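Local coordinates for putative gdp-fucose protein o-fucosyltransferase 1 (Caenorhabditis elegans, PDB 3ZY2) that is a putative protein O-fucosyltransferase 1, a glycosyltransferase-family protein of the GT-B clan that binds guanosine-5'-diphosphate, at residues N8-F13 with T40-N45. Numbering follows the deposited sequence.
Sequences NGYIVF and TLVLPN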
# COMPACT_ATOMS: atom_id res chain seq x y z
N ASN A 8 -16.43 22.50 -3.68
CA ASN A 8 -16.23 21.04 -3.68
C ASN A 8 -14.93 20.61 -3.01
O ASN A 8 -14.76 19.44 -2.70
CB ASN A 8 -16.25 20.49 -5.11
CG ASN A 8 -17.63 20.51 -5.74
OD1 ASN A 8 -17.79 20.14 -6.91
ND2 ASN A 8 -18.65 20.95 -4.99
N GLY A 9 -14.01 21.55 -2.81
CA GLY A 9 -12.77 21.22 -2.13
C GLY A 9 -11.61 20.92 -3.06
O GLY A 9 -11.69 21.17 -4.29
N TYR A 10 -10.55 20.39 -2.47
CA TYR A 10 -9.25 20.24 -3.13
C TYR A 10 -8.66 18.85 -2.96
O TYR A 10 -9.00 18.11 -2.03
CB TYR A 10 -8.24 21.26 -2.57
CG TYR A 10 -8.67 22.66 -2.84
CD1 TYR A 10 -9.59 23.31 -1.99
CD2 TYR A 10 -8.21 23.35 -3.96
CE1 TYR A 10 -10.02 24.59 -2.26
CE2 TYR A 10 -8.64 24.63 -4.23
CZ TYR A 10 -9.54 25.25 -3.37
OH TYR A 10 -9.94 26.52 -3.68
N ILE A 11 -7.75 18.51 -3.88
CA ILE A 11 -6.89 17.35 -3.75
C ILE A 11 -5.46 17.83 -3.81
O ILE A 11 -5.12 18.62 -4.69
CB ILE A 11 -7.13 16.32 -4.88
CG1 ILE A 11 -8.50 15.66 -4.75
CG2 ILE A 11 -6.03 15.25 -4.93
CD1 ILE A 11 -9.00 15.09 -6.07
N VAL A 12 -4.63 17.35 -2.89
CA VAL A 12 -3.18 17.64 -2.92
C VAL A 12 -2.45 16.33 -2.71
O VAL A 12 -2.94 15.45 -1.98
CB VAL A 12 -2.76 18.73 -1.87
CG1 VAL A 12 -3.07 18.29 -0.43
CG2 VAL A 12 -1.28 19.11 -2.04
N PHE A 13 -1.32 16.15 -3.39
CA PHE A 13 -0.60 14.87 -3.30
C PHE A 13 0.87 15.05 -3.54
O PHE A 13 1.31 16.06 -4.14
CB PHE A 13 -1.18 13.83 -4.30
CG PHE A 13 -0.69 14.02 -5.72
CD1 PHE A 13 -1.19 15.05 -6.51
CD2 PHE A 13 0.29 13.16 -6.24
CE1 PHE A 13 -0.71 15.24 -7.82
CE2 PHE A 13 0.78 13.35 -7.56
CZ PHE A 13 0.27 14.39 -8.33
N THR A 40 -10.83 20.56 -7.20
CA THR A 40 -9.68 21.25 -7.77
C THR A 40 -8.39 20.54 -7.35
O THR A 40 -8.22 20.19 -6.18
CB THR A 40 -9.63 22.71 -7.30
OG1 THR A 40 -10.78 23.39 -7.81
CG2 THR A 40 -8.40 23.42 -7.86
N LEU A 41 -7.50 20.31 -8.33
CA LEU A 41 -6.22 19.68 -8.07
C LEU A 41 -5.15 20.71 -7.78
O LEU A 41 -4.92 21.61 -8.60
CB LEU A 41 -5.78 18.80 -9.24
CG LEU A 41 -4.45 18.06 -9.03
CD1 LEU A 41 -4.57 17.08 -7.85
CD2 LEU A 41 -4.03 17.35 -10.32
N VAL A 42 -4.49 20.58 -6.63
CA VAL A 42 -3.30 21.35 -6.34
C VAL A 42 -2.16 20.76 -7.17
O VAL A 42 -1.88 19.56 -7.08
CB VAL A 42 -2.92 21.33 -4.84
CG1 VAL A 42 -1.66 22.20 -4.58
CG2 VAL A 42 -4.12 21.79 -3.96
N LEU A 43 -1.54 21.59 -8.00
CA LEU A 43 -0.50 21.09 -8.89
C LEU A 43 0.72 20.68 -8.05
O LEU A 43 1.17 21.43 -7.17
CB LEU A 43 -0.17 22.15 -9.95
CG LEU A 43 -1.30 22.43 -10.94
CD1 LEU A 43 -1.07 23.77 -11.65
CD2 LEU A 43 -1.43 21.30 -11.96
N PRO A 44 1.24 19.45 -8.26
CA PRO A 44 2.31 18.96 -7.40
C PRO A 44 3.63 19.67 -7.64
O PRO A 44 3.88 20.15 -8.76
CB PRO A 44 2.44 17.50 -7.83
CG PRO A 44 2.05 17.50 -9.28
CD PRO A 44 0.92 18.53 -9.37
N ASN A 45 4.47 19.74 -6.62
CA ASN A 45 5.89 19.97 -6.88
C ASN A 45 6.45 18.66 -7.40
O ASN A 45 6.16 17.57 -6.85
CB ASN A 45 6.62 20.32 -5.60
CG ASN A 45 6.27 21.71 -5.09
OD1 ASN A 45 6.01 22.65 -5.87
ND2 ASN A 45 6.29 21.85 -3.77
O HOH W 1 -0.35 18.21 -5.22
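The first beta-alpha-beta crossover of the chain brings Tyr10 and Ile11 beside Thr40 and Leu41 as neighbouring parallel strands, 10-13 and 40-42, whose axes approach to 4.7 Å. Three backbone hydrogen bonds join them. Thr40 N gives its hydrogen to Gly9 O at 3.1 Å. Ile11 N bonds Thr40 O at 2.9 Å, and Val42 N reaches Ile11 O in a nearly straight bond (168°). Ile11 thus gives its N-H to Thr40 and receives that of Val42, the residues flanking its bridge partner Leu41, which illustrates the general rule for parallel pairs. At the next rung, between Phe13 N and Val42 O, the strands have drawn apart and a water bridges them, accepting from the first and donating to the second.

Side chains sort onto two faces, as the alternation along any beta strand dictates. Beside one another on the first, Tyr10 and Thr40 point the same way, Tyr10 CD2 lying 3.7 Å from Thr40 CB while CE2 reaches Thr40 CG2; the polar ends of both meet Asp6, just before 8-13: Tyr10 OH bonds its N and Thr40 OG1 its OD2. Val42 and Val12 also run alongside each other, with Val42 CB 3.9 Å from Val12 CG2, and helix 77-88 packs on Val42 and Tyr10.

Helix 20-37, the connection of this crossover in the parallel sheet of one of the two Rossmann-like domains expected of a GT-B fold, packs against the other face. There Leu41 holds CG anti to its backbone N (chi1 -178°), and its CD1 touches Ile11 CG2 at 3.7 Å. Beyond the last direct rung, the Phe13 ring slants across to Pro44, its CZ 3.7 Å from Pro44 CG, where Val30 and Phe27 of the helix meet Phe13 and Pro44 respectively.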